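Local coordinates for protein Baccell_00875 (Bacteroides cellulosilyticus DSM 14838, PDB 5NO8) that acts as a polysaccharide lyase that probably removes the L-rhamnose caps attached to glucuronic acid in complex arabinogalactan proteins, at residues 366-371 against 375-380; 353-356 against 361-364; 166-169 against 174-177; 247-252 against 579-584; 460-465 against 500-505. All coordinates share one frame; numbering follows the deposited sequence.

In the fold
The five contacts fall into two touching pairs and one outlier. Contacts 1 and 2 follow each other along the chain, with centres 10 Å apart, and are joined by bonds from M367 N to Q353 O and from R362 NH2 to L378 O. On the other side of the chain's centre, contacts 3 and 4 lie 8 Å apart between centres; I167 O accepts from Q582 NE2 where the beta-rich N-terminal part meets a loop of the helical part. The two pairs are far apart, contacts 1 and 3 being 37 Å between centres. Contact 5, among the helices, comes within about 8 Å of contact 1 at the nearest atoms without touching it.

Contact 1 of 5, residues 366-371 against 375-380; sequences YMVYDN and SIYLND
V368 and Y377 meet through their backbones: Y377 N donates to V368 O over 2.8 Å. The same oxygen also receives a CA-H...O contact from I376. One step along, D370 N gives a nearly straight bond of 2.8 Å to S375 O (170° at the hydrogen), whereas the return bond from S375 N to D370 O is weak at 3.3 Å.

The side chains reinforce this ladder unevenly. Y369 has CG anti to its backbone nitrogen (chi1 -169°), which lays one ring face over the backbone of S375, with Y369 CZ 3.4 Å from S375 N; that N-H is spent on D370 O and makes no bond to the hydroxyl. M367 bends at its last torsion, and both M367 CB and M367 CE lie 3.7 Å from I376 CG2. V368 and Y377 lie side by side, V368 CG1 against Y377 CB at 3.9 Å.

Two polar ends find partners beyond the segments. D370 OD2 forms a salt bridge with K602, and Y377 OH is hydrogen-bonded to N383. Backbone bonds from Y369 to A677 and from N371 to P675 pair the other edge of 369-371 with strand 672-677. The arrangement is a short antiparallel beta hairpin, whose second strand, 375-376, forms one border of a four-stranded sheet.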
# COMPACT_ATOMS: atom_id res chain seq x y z
N TYR A 366 -19.18 -18.09 1.78
CA TYR A 366 -18.41 -17.28 2.74
C TYR A 366 -18.64 -15.82 2.38
O TYR A 366 -18.44 -15.42 1.22
CB TYR A 366 -16.93 -17.61 2.66
CG TYR A 366 -16.59 -19.06 2.97
CD1 TYR A 366 -16.93 -19.64 4.21
CD2 TYR A 366 -15.97 -19.86 2.03
CE1 TYR A 366 -16.64 -20.97 4.49
CE2 TYR A 366 -15.67 -21.19 2.31
CZ TYR A 366 -16.02 -21.74 3.53
OH TYR A 366 -15.71 -23.08 3.74
N MET A 367 -19.05 -15.03 3.37
CA MET A 367 -19.62 -13.71 3.12
C MET A 367 -18.94 -12.59 3.89
O MET A 367 -18.26 -12.82 4.87
CB MET A 367 -21.10 -13.78 3.43
CG MET A 367 -21.78 -14.64 2.38
SD MET A 367 -23.53 -14.76 2.63
CE MET A 367 -24.00 -13.05 2.35
N VAL A 368 -19.16 -11.38 3.41
CA VAL A 368 -18.75 -10.17 4.09
C VAL A 368 -19.35 -10.15 5.47
O VAL A 368 -20.50 -10.55 5.66
CB VAL A 368 -19.18 -8.91 3.29
CG1 VAL A 368 -18.84 -7.62 4.04
CG2 VAL A 368 -18.51 -8.92 1.93
N TYR A 369 -18.57 -9.67 6.44
CA TYR A 369 -19.00 -9.66 7.83
C TYR A 369 -18.78 -8.30 8.43
O TYR A 369 -17.73 -7.69 8.20
CB TYR A 369 -18.19 -10.70 8.62
CG TYR A 369 -18.69 -10.99 10.02
CD1 TYR A 369 -19.68 -11.96 10.23
CD2 TYR A 369 -18.15 -10.35 11.13
CE1 TYR A 369 -20.12 -12.25 11.51
CE2 TYR A 369 -18.59 -10.63 12.41
CZ TYR A 369 -19.58 -11.59 12.59
OH TYR A 369 -20.01 -11.90 13.85
N ASP A 370 -19.76 -7.85 9.21
CA ASP A 370 -19.70 -6.56 9.88
C ASP A 370 -19.23 -6.76 11.29
O ASP A 370 -19.98 -7.30 12.13
CB ASP A 370 -21.08 -5.88 9.85
CG ASP A 370 -21.05 -4.45 10.42
OD1 ASP A 370 -20.15 -4.09 11.20
OD2 ASP A 370 -21.94 -3.67 10.06
N ASN A 371 -17.99 -6.35 11.57
CA ASN A 371 -17.41 -6.55 12.90
C ASN A 371 -18.00 -5.67 13.99
O ASN A 371 -17.94 -6.04 15.15
CB ASN A 371 -15.89 -6.39 12.88
CG ASN A 371 -15.22 -7.46 12.04
OD1 ASN A 371 -14.33 -7.18 11.26
ND2 ASN A 371 -15.65 -8.68 12.21
N SER A 375 -22.32 -9.57 12.63
CA SER A 375 -23.26 -10.24 11.74
C SER A 375 -22.77 -10.25 10.32
O SER A 375 -22.06 -9.32 9.90
CB SER A 375 -24.64 -9.55 11.80
OG SER A 375 -24.52 -8.18 11.49
N ILE A 376 -23.13 -11.29 9.57
CA ILE A 376 -22.92 -11.33 8.13
C ILE A 376 -23.63 -10.12 7.49
O ILE A 376 -24.75 -9.77 7.89
CB ILE A 376 -23.41 -12.65 7.51
CG1 ILE A 376 -22.42 -13.78 7.84
CG2 ILE A 376 -23.49 -12.58 5.99
CD1 ILE A 376 -22.94 -15.17 7.58
N TYR A 377 -22.95 -9.47 6.55
CA TYR A 377 -23.53 -8.39 5.76
C TYR A 377 -24.25 -8.96 4.55
O TYR A 377 -23.64 -9.57 3.66
CB TYR A 377 -22.48 -7.37 5.31
CG TYR A 377 -23.10 -6.21 4.55
CD1 TYR A 377 -23.97 -5.33 5.18
CD2 TYR A 377 -22.83 -6.02 3.19
CE1 TYR A 377 -24.56 -4.27 4.47
CE2 TYR A 377 -23.41 -4.97 2.47
CZ TYR A 377 -24.26 -4.09 3.12
OH TYR A 377 -24.84 -3.05 2.41
N LEU A 378 -25.57 -8.75 4.51
CA LEU A 378 -26.44 -9.39 3.52
C LEU A 378 -26.60 -8.61 2.20
O LEU A 378 -27.26 -9.11 1.27
CB LEU A 378 -27.81 -9.63 4.15
CG LEU A 378 -27.83 -10.52 5.39
CD1 LEU A 378 -29.26 -10.58 5.96
CD2 LEU A 378 -27.31 -11.90 5.06
N ASN A 379 -26.00 -7.42 2.11
CA ASN A 379 -26.01 -6.63 0.88
C ASN A 379 -27.43 -6.26 0.47
O ASN A 379 -27.82 -6.36 -0.69
CB ASN A 379 -25.29 -7.37 -0.24
CG ASN A 379 -24.69 -6.43 -1.27
OD1 ASN A 379 -24.50 -5.24 -1.02
ND2 ASN A 379 -24.38 -6.97 -2.42
N ASP A 380 -28.17 -5.84 1.49
CA ASP A 380 -29.60 -5.58 1.44
C ASP A 380 -29.90 -4.14 1.89
O ASP A 380 -31.05 -3.81 2.17
CB ASP A 380 -30.33 -6.60 2.35
CG ASP A 380 -29.86 -6.53 3.83
OD1 ASP A 380 -28.72 -6.06 4.11
OD2 ASP A 380 -30.63 -6.96 4.72

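Contact 2 of 5, residues 353-356 against 361-364; sequences QQMN and LRDG
M355 O accepts a nearly straight hydrogen bond from G364 N (2.8 Å, 169° at the hydrogen), the donor lying 21° off the carbonyl plane, and so draws together two parts of the chain that form neither helix nor strand. The bond closes part of the irregular connection between helix 338-352 and strand 369-370, and a backbone bond between M355 and A365 continues the pairing.

The carbonyl oxygen G364 O lies 3.5 Å from Q354 CG, whose chain runs on extended beside it. M355 points across the loop: with CG anti to the backbone nitrogen, its side chain rests on the carbonyl of R362. M355 CB lies 3.4 Å from R362 O, and M355 CG lies 3.6 Å from R362 O. The chain then bends, bringing the methyl end obliquely near the R362 guanidinium. That group is itself fixed by a salt bridge to D360 and a bond to L378 O, which ties the loop to the hairpin that follows.

From helix 412-429, R420 pairs with the D363 carboxylate, bonds N356 OD1 and reaches M355 O weakly. D363 OD1 also accepts from N357 N, and it stands 3.3 Å from M355 O, acceptor beside acceptor.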
# COMPACT_ATOMS: atom_id res chain seq x y z
N GLN A 353 -18.79 -16.55 9.29
CA GLN A 353 -18.90 -15.90 7.98
C GLN A 353 -19.43 -16.82 6.88
O GLN A 353 -19.50 -16.40 5.73
CB GLN A 353 -17.58 -15.25 7.56
CG GLN A 353 -17.04 -14.26 8.59
CD GLN A 353 -15.99 -13.29 8.07
OE1 GLN A 353 -15.11 -12.88 8.83
NE2 GLN A 353 -16.10 -12.87 6.79
N GLN A 354 -19.78 -18.07 7.20
CA GLN A 354 -20.44 -18.94 6.22
C GLN A 354 -21.96 -18.89 6.44
O GLN A 354 -22.44 -19.10 7.55
CB GLN A 354 -19.92 -20.39 6.28
CG GLN A 354 -20.43 -21.25 5.10
CD GLN A 354 -19.73 -22.58 4.96
OE1 GLN A 354 -19.49 -23.08 3.83
NE2 GLN A 354 -19.33 -23.15 6.08
N MET A 355 -22.70 -18.59 5.38
CA MET A 355 -24.16 -18.64 5.41
C MET A 355 -24.60 -20.09 5.67
O MET A 355 -24.29 -20.97 4.88
CB MET A 355 -24.73 -18.18 4.06
CG MET A 355 -26.27 -18.21 3.95
SD MET A 355 -27.10 -17.24 5.21
CE MET A 355 -26.79 -15.57 4.60
N ASN A 356 -25.27 -20.32 6.79
CA ASN A 356 -25.79 -21.63 7.16
C ASN A 356 -27.31 -21.48 7.36
O ASN A 356 -27.79 -21.22 8.44
CB ASN A 356 -25.10 -22.16 8.43
CG ASN A 356 -23.61 -22.39 8.23
OD1 ASN A 356 -23.14 -22.71 7.13
ND2 ASN A 356 -22.85 -22.24 9.30
N LEU A 361 -30.63 -18.75 -0.75
CA LEU A 361 -29.89 -19.24 -1.92
C LEU A 361 -28.36 -19.14 -1.79
O LEU A 361 -27.63 -19.78 -2.53
CB LEU A 361 -30.29 -18.46 -3.17
CG LEU A 361 -31.72 -18.63 -3.71
CD1 LEU A 361 -31.97 -17.55 -4.75
CD2 LEU A 361 -31.89 -20.02 -4.31
N ARG A 362 -27.87 -18.31 -0.87
CA ARG A 362 -26.43 -18.20 -0.63
C ARG A 362 -25.93 -19.23 0.40
O ARG A 362 -24.78 -19.14 0.84
CB ARG A 362 -26.08 -16.79 -0.15
CG ARG A 362 -26.42 -15.68 -1.13
CD ARG A 362 -26.46 -14.33 -0.45
NE ARG A 362 -27.60 -14.18 0.45
CZ ARG A 362 -28.02 -13.03 0.97
NH1 ARG A 362 -29.08 -13.03 1.77
NH2 ARG A 362 -27.41 -11.89 0.71
N ASP A 363 -26.77 -20.19 0.80
CA ASP A 363 -26.34 -21.28 1.69
C ASP A 363 -25.00 -21.87 1.27
O ASP A 363 -24.83 -22.28 0.11
CB ASP A 363 -27.40 -22.39 1.73
CG ASP A 363 -27.15 -23.41 2.85
OD1 ASP A 363 -26.75 -23.00 3.96
OD2 ASP A 363 -27.39 -24.62 2.60
N GLY A 364 -24.04 -21.88 2.20
CA GLY A 364 -22.69 -22.34 1.91
C GLY A 364 -21.67 -21.26 1.59
O GLY A 364 -20.47 -21.55 1.61

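Contact 3 of 5, residues 166-169 against 174-177; sequences HIWK and AYVN
W168 and Y175 form the tight part of this antiparallel beta hairpin, which joins strand 163-168, at the border of an eight-stranded antiparallel sheet, to its neighbour 175-180. Y175 has CG between its backbone nitrogen and carbonyl carbon (chi1 65°), which leans the ring toward the partner strand. W168 CB sits over a face of it, 3.6 Å from the centroid, as a CH-pi contact, while the two ring systems meet obliquely, planes at 50°.

Four backbone bonds run beneath. H166 N donates to N177 O and N177 N to H166 O, each over 2.9 Å; W168 N gives another to Y175 O, and the return bond from Y175 N to W168 O is longer at 3.2 Å. N177 lies on the same face as W168 and Y175 and packs against F248 of helix 245-254.

The face of I167 and V176 is looser between these strands, where I167 CG1 and V176 CG2 are 4.4 Å apart at the closest. Strand 199-203 covers I167 there, and strand 187-194 meets V176. Beyond the pairing K169 turns away, partly exposed, with a long, weak ion pair to E671. At this end of the hairpin A174 CB touches W168 O at 3.3 Å.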
# COMPACT_ATOMS: atom_id res chain seq x y z
N HIS A 166 6.75 7.91 -1.51
CA HIS A 166 6.93 7.11 -0.30
C HIS A 166 7.15 8.09 0.84
O HIS A 166 8.24 8.66 0.98
CB HIS A 166 8.10 6.18 -0.49
CG HIS A 166 7.86 5.21 -1.60
ND1 HIS A 166 6.80 4.32 -1.58
CD2 HIS A 166 8.47 5.05 -2.81
CE1 HIS A 166 6.79 3.64 -2.72
NE2 HIS A 166 7.80 4.04 -3.47
N ILE A 167 6.11 8.24 1.65
CA ILE A 167 6.09 9.22 2.73
C ILE A 167 6.46 8.52 4.03
O ILE A 167 5.87 7.48 4.32
CB ILE A 167 4.71 9.85 2.88
CG1 ILE A 167 4.25 10.45 1.55
CG2 ILE A 167 4.72 10.92 3.98
CD1 ILE A 167 2.77 10.76 1.54
N TRP A 168 7.41 9.07 4.77
CA TRP A 168 7.71 8.58 6.11
C TRP A 168 7.51 9.69 7.12
O TRP A 168 8.26 10.70 7.11
CB TRP A 168 9.09 7.98 6.25
CG TRP A 168 9.35 7.46 7.62
CD1 TRP A 168 10.46 7.67 8.38
CD2 TRP A 168 8.46 6.67 8.43
NE1 TRP A 168 10.32 7.08 9.60
CE2 TRP A 168 9.12 6.43 9.66
CE3 TRP A 168 7.19 6.10 8.23
CZ2 TRP A 168 8.55 5.68 10.70
CZ3 TRP A 168 6.61 5.38 9.27
CH2 TRP A 168 7.31 5.16 10.49
N LYS A 169 6.52 9.48 7.99
CA LYS A 169 6.19 10.41 9.06
C LYS A 169 7.15 10.26 10.25
O LYS A 169 6.73 10.11 11.40
CB LYS A 169 4.72 10.23 9.49
CG LYS A 169 4.38 8.86 10.06
CD LYS A 169 2.90 8.73 10.45
CE LYS A 169 2.70 7.40 11.16
NZ LYS A 169 1.30 7.16 11.56
N ALA A 174 11.86 12.62 9.25
CA ALA A 174 10.86 12.41 8.23
C ALA A 174 11.46 12.63 6.83
O ALA A 174 12.43 13.34 6.66
CB ALA A 174 9.69 13.34 8.45
N TYR A 175 10.84 12.01 5.83
CA TYR A 175 11.26 12.15 4.46
C TYR A 175 10.15 11.78 3.50
O TYR A 175 9.14 11.19 3.86
CB TYR A 175 12.52 11.31 4.19
CG TYR A 175 12.35 9.82 4.30
CD1 TYR A 175 11.67 9.08 3.33
CD2 TYR A 175 12.86 9.13 5.39
CE1 TYR A 175 11.51 7.72 3.45
CE2 TYR A 175 12.74 7.77 5.49
CZ TYR A 175 12.07 7.07 4.51
OH TYR A 175 11.89 5.73 4.64
N VAL A 176 10.38 12.13 2.23
CA VAL A 176 9.62 11.61 1.12
C VAL A 176 10.61 11.14 0.04
O VAL A 176 11.54 11.87 -0.34
CB VAL A 176 8.63 12.62 0.51
CG1 VAL A 176 7.85 11.96 -0.60
CG2 VAL A 176 7.67 13.20 1.55
N ASN A 177 10.44 9.90 -0.40
CA ASN A 177 11.21 9.36 -1.50
C ASN A 177 10.24 9.16 -2.65
O ASN A 177 9.38 8.30 -2.59
CB ASN A 177 11.85 8.05 -1.08
CG ASN A 177 12.73 7.46 -2.15
OD1 ASN A 177 13.14 8.17 -3.09
ND2 ASN A 177 13.02 6.17 -2.05

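Contact 4 of 5, residues 247-252 against 579-584; sequences DFRHKL and NGFQPS
A cation-pi contact between R249 and F581 joins helix 245-254, which lies within the beta-rich N-terminal part, between strands 232-242 and 259-262, to a loop that follows helix 562-576 in the helical part. It illustrates how one aromatic side chain can serve two neighbours at once, by its face and by its edge.

R249 comes over the face of F581. Its NH1 stands 3.4 Å above the ring plane and over the ring's centre, and R249 CZ is 4.6 Å from the centroid, only 7° from the ring normal. The guanidinium is not laid flat: its plane is 76° from that of the ring, so that one edge is turned down toward the pi cloud. A bend at chi3 (-74°) brings the group there, while the aliphatic part also rests on the ring, R249 CG lying 3.9 Å from F581 CZ. The two side chains pass each other in opposite directions.

F248, one residue earlier on the helix, uses the rim of the same phenyl group. F248 CD2 lies near the plane of the F581 ring, at the edge, 3.8 Å from F581 CZ. Y175 brings its hydroxyl close to F581 CE1, and N177 touches F581 as well, so strand 175-180 adjoins the site.

R249 NH2 forms a salt bridge with D246 OD1, leaving NH1 for the ring. The acidic partner probably offsets much of the positive charge, and with no hydrogen bond between the two segments, the contact rests on electrostatic attraction to the ring and on apolar packing.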
# COMPACT_ATOMS: atom_id res chain seq x y z
N ASP A 247 21.12 5.63 -3.13
CA ASP A 247 21.60 6.98 -3.28
C ASP A 247 20.76 7.92 -2.40
O ASP A 247 21.31 8.79 -1.73
CB ASP A 247 21.51 7.39 -4.74
CG ASP A 247 22.22 8.70 -5.05
OD1 ASP A 247 23.30 8.95 -4.48
OD2 ASP A 247 21.71 9.48 -5.88
N PHE A 248 19.45 7.69 -2.39
CA PHE A 248 18.55 8.45 -1.48
C PHE A 248 19.00 8.31 -0.03
O PHE A 248 19.19 9.31 0.67
CB PHE A 248 17.11 7.99 -1.62
CG PHE A 248 16.18 8.64 -0.62
CD1 PHE A 248 15.73 9.95 -0.80
CD2 PHE A 248 15.76 7.94 0.50
CE1 PHE A 248 14.88 10.56 0.11
CE2 PHE A 248 14.92 8.55 1.45
CZ PHE A 248 14.47 9.85 1.25
N ARG A 249 19.22 7.08 0.40
CA ARG A 249 19.67 6.84 1.78
C ARG A 249 20.99 7.49 2.12
O ARG A 249 21.15 8.09 3.20
CB ARG A 249 19.73 5.33 2.08
CG ARG A 249 18.36 4.71 2.29
CD ARG A 249 18.45 3.28 2.77
NE ARG A 249 18.85 2.38 1.71
CZ ARG A 249 18.02 1.65 0.94
NH1 ARG A 249 16.70 1.70 1.03
NH2 ARG A 249 18.55 0.87 0.02
N HIS A 250 21.93 7.41 1.18
CA HIS A 250 23.23 8.03 1.35
C HIS A 250 23.10 9.54 1.53
O HIS A 250 23.68 10.13 2.44
CB HIS A 250 24.14 7.71 0.14
CG HIS A 250 25.52 8.26 0.25
ND1 HIS A 250 26.43 7.80 1.18
CD2 HIS A 250 26.14 9.27 -0.41
CE1 HIS A 250 27.56 8.49 1.08
NE2 HIS A 250 27.41 9.39 0.12
N LYS A 251 22.32 10.16 0.65
CA LYS A 251 22.10 11.60 0.68
C LYS A 251 21.35 12.04 1.94
O LYS A 251 21.68 13.08 2.54
CB LYS A 251 21.35 12.02 -0.57
CG LYS A 251 22.24 11.99 -1.81
CD LYS A 251 21.41 12.31 -3.04
CE LYS A 251 22.17 12.18 -4.35
NZ LYS A 251 23.07 13.32 -4.54
N LEU A 252 20.37 11.25 2.35
CA LEU A 252 19.68 11.52 3.63
C LEU A 252 20.67 11.58 4.82
O LEU A 252 20.63 12.53 5.64
CB LEU A 252 18.54 10.52 3.85
CG LEU A 252 17.76 10.59 5.18
CD1 LEU A 252 16.34 10.05 4.97
CD2 LEU A 252 18.45 9.86 6.30
N ASN A 579 6.80 0.19 -3.72
CA ASN A 579 7.02 -0.20 -2.32
C ASN A 579 8.07 0.67 -1.66
O ASN A 579 9.18 0.87 -2.19
CB ASN A 579 7.55 -1.63 -2.23
CG ASN A 579 6.53 -2.67 -2.59
OD1 ASN A 579 5.47 -2.40 -3.13
ND2 ASN A 579 6.88 -3.91 -2.33
N GLY A 580 7.77 1.09 -0.43
CA GLY A 580 8.73 1.85 0.35
C GLY A 580 9.52 0.96 1.30
O GLY A 580 9.31 -0.28 1.36
N PHE A 581 10.44 1.58 2.04
CA PHE A 581 11.25 0.88 3.06
C PHE A 581 11.08 1.52 4.43
O PHE A 581 11.95 1.34 5.30
CB PHE A 581 12.72 0.80 2.64
CG PHE A 581 13.35 2.13 2.35
CD1 PHE A 581 13.89 2.91 3.37
CD2 PHE A 581 13.38 2.62 1.04
CE1 PHE A 581 14.46 4.15 3.09
CE2 PHE A 581 13.94 3.87 0.77
CZ PHE A 581 14.45 4.63 1.80
N GLN A 582 9.96 2.21 4.64
CA GLN A 582 9.72 2.90 5.90
C GLN A 582 9.71 1.90 7.07
O GLN A 582 9.24 0.75 6.91
CB GLN A 582 8.38 3.62 5.92
CG GLN A 582 8.19 4.68 4.85
CD GLN A 582 7.54 4.16 3.61
OE1 GLN A 582 7.83 3.02 3.19
NE2 GLN A 582 6.67 4.96 3.00
N PRO A 583 10.18 2.30 8.25
CA PRO A 583 10.26 1.33 9.38
C PRO A 583 8.94 1.19 10.15
O PRO A 583 8.84 1.57 11.33
CB PRO A 583 11.37 1.92 10.24
CG PRO A 583 11.23 3.40 10.03
CD PRO A 583 10.90 3.55 8.57
N SER A 584 7.94 0.66 9.44
CA SER A 584 6.60 0.43 9.95
C SER A 584 6.08 -0.84 9.29
O SER A 584 6.22 -1.01 8.09
CB SER A 584 5.67 1.58 9.60
OG SER A 584 4.32 1.29 9.96

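Contact 5 of 5, residues 460-465 against 500-505; sequences QMYKVT and LQSLKE
One residue before Y462, the side chain that reaches across to S502 and E505, M461 O is gripped by two donors of T465. T465 OG1 donates to M461 O over 2.7 Å and T465 N to the same oxygen over 3.0 Å, and they approach from opposite faces of the carbonyl plane. T465 OG1 also accepts from D467 N just after the helix, so the hydroxyl links the last turn of helix 448-465 to the chain that follows.

The contact across to helix 496-505 is made mainly by the Y462 ring. With CG anti to its backbone nitrogen (chi1 168°), the ring reaches across to the neighbouring helix; the nearest CA atoms of the two, those of Y462 and S502, are 7.5 Å apart. Y462 CD2 meets S502 CB at 4.2 Å, while Y462 OH lies 3.7 Å from E505 CB. This is helix-to-helix packing within the mainly helical C-terminal part of the chain, where V471 of helix 469-485 touches both Y462 and L503 and thus links the pair. On its far side helix 448-465 meets helices 396-409 and 412-429 through V464.

E505 OE1 lies near the plane of the ring, at its edge, 3.8 Å from Y462 CE2. The other carboxylate oxygen, E505 OE2, takes a hydrogen bond of 3.0 Å from Q501 NE2, one helical turn earlier; it runs straight at the hydrogen (170°) but reaches the oxygen from above the carboxylate plane. S502 OG is bonded to L498 O of its own helix.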
# COMPACT_ATOMS: atom_id res chain seq x y z
N GLN A 460 -7.62 -26.47 -5.98
CA GLN A 460 -7.30 -26.74 -4.57
C GLN A 460 -8.21 -27.84 -4.00
O GLN A 460 -7.75 -28.70 -3.23
CB GLN A 460 -7.44 -25.46 -3.73
CG GLN A 460 -6.50 -24.33 -4.11
CD GLN A 460 -5.08 -24.53 -3.66
OE1 GLN A 460 -4.71 -25.60 -3.16
NE2 GLN A 460 -4.25 -23.50 -3.87
N MET A 461 -9.49 -27.79 -4.34
CA MET A 461 -10.46 -28.81 -3.91
C MET A 461 -10.14 -30.22 -4.43
O MET A 461 -10.51 -31.20 -3.77
CB MET A 461 -11.89 -28.42 -4.27
CG MET A 461 -12.49 -27.30 -3.45
SD MET A 461 -12.62 -27.65 -1.70
CE MET A 461 -13.88 -28.95 -1.60
N TYR A 462 -9.45 -30.34 -5.55
CA TYR A 462 -8.90 -31.64 -5.96
C TYR A 462 -7.92 -32.16 -4.93
O TYR A 462 -7.96 -33.33 -4.57
CB TYR A 462 -8.22 -31.55 -7.33
CG TYR A 462 -7.38 -32.75 -7.74
CD1 TYR A 462 -7.96 -34.02 -7.92
CD2 TYR A 462 -6.03 -32.61 -7.98
CE1 TYR A 462 -7.19 -35.10 -8.32
CE2 TYR A 462 -5.25 -33.68 -8.38
CZ TYR A 462 -5.84 -34.92 -8.56
OH TYR A 462 -5.01 -35.95 -8.95
N LYS A 463 -7.04 -31.28 -4.44
CA LYS A 463 -6.06 -31.66 -3.41
C LYS A 463 -6.74 -32.10 -2.11
O LYS A 463 -6.22 -32.95 -1.42
CB LYS A 463 -5.05 -30.52 -3.15
CG LYS A 463 -4.27 -30.08 -4.38
CD LYS A 463 -3.30 -28.94 -4.07
CE LYS A 463 -2.00 -29.43 -3.48
NZ LYS A 463 -1.08 -28.31 -3.20
N VAL A 464 -7.89 -31.53 -1.79
CA VAL A 464 -8.65 -31.89 -0.59
C VAL A 464 -9.30 -33.27 -0.74
O VAL A 464 -9.27 -34.07 0.20
CB VAL A 464 -9.75 -30.85 -0.28
CG1 VAL A 464 -10.66 -31.27 0.87
CG2 VAL A 464 -9.12 -29.49 0.02
N THR A 465 -9.89 -33.51 -1.91
CA THR A 465 -10.83 -34.62 -2.09
C THR A 465 -10.32 -35.78 -2.93
O THR A 465 -10.90 -36.85 -2.86
CB THR A 465 -12.12 -34.13 -2.78
OG1 THR A 465 -11.79 -33.58 -4.06
CG2 THR A 465 -12.82 -33.11 -1.94
N LEU A 500 -1.75 -26.59 -13.90
CA LEU A 500 -0.94 -27.59 -14.61
C LEU A 500 -0.52 -28.78 -13.75
O LEU A 500 -0.52 -29.92 -14.24
CB LEU A 500 0.30 -26.97 -15.25
CG LEU A 500 0.04 -25.96 -16.37
CD1 LEU A 500 1.37 -25.45 -16.87
CD2 LEU A 500 -0.77 -26.57 -17.50
N GLN A 501 -0.12 -28.52 -12.50
CA GLN A 501 0.18 -29.62 -11.57
C GLN A 501 -1.04 -30.52 -11.36
O GLN A 501 -0.90 -31.73 -11.36
CB GLN A 501 0.69 -29.09 -10.22
CG GLN A 501 1.19 -30.16 -9.25
CD GLN A 501 2.43 -30.91 -9.73
OE1 GLN A 501 3.27 -30.37 -10.46
NE2 GLN A 501 2.56 -32.17 -9.31
N SER A 502 -2.21 -29.92 -11.19
CA SER A 502 -3.43 -30.68 -10.95
C SER A 502 -3.79 -31.56 -12.17
O SER A 502 -4.19 -32.72 -12.02
CB SER A 502 -4.57 -29.72 -10.61
OG SER A 502 -4.24 -28.99 -9.44
N LEU A 503 -3.65 -31.00 -13.37
CA LEU A 503 -3.81 -31.76 -14.62
C LEU A 503 -2.78 -32.88 -14.77
O LEU A 503 -3.15 -33.97 -15.17
CB LEU A 503 -3.77 -30.82 -15.83
CG LEU A 503 -5.00 -29.91 -15.94
CD1 LEU A 503 -4.76 -28.76 -16.91
CD2 LEU A 503 -6.26 -30.67 -16.34
N LYS A 504 -1.50 -32.63 -14.47
CA LYS A 504 -0.47 -33.67 -14.49
C LYS A 504 -0.81 -34.79 -13.51
O LYS A 504 -0.81 -35.97 -13.90
CB LYS A 504 0.93 -33.11 -14.22
N GLU A 505 -1.17 -34.43 -12.27
CA GLU A 505 -1.51 -35.41 -11.22
C GLU A 505 -2.78 -36.20 -11.50
O GLU A 505 -2.86 -37.37 -11.13
CB GLU A 505 -1.65 -34.73 -9.84
CG GLU A 505 -0.34 -34.26 -9.24
CD GLU A 505 -0.49 -33.39 -7.98
OE1 GLU A 505 -1.63 -32.98 -7.61
OE2 GLU A 505 0.56 -33.11 -7.35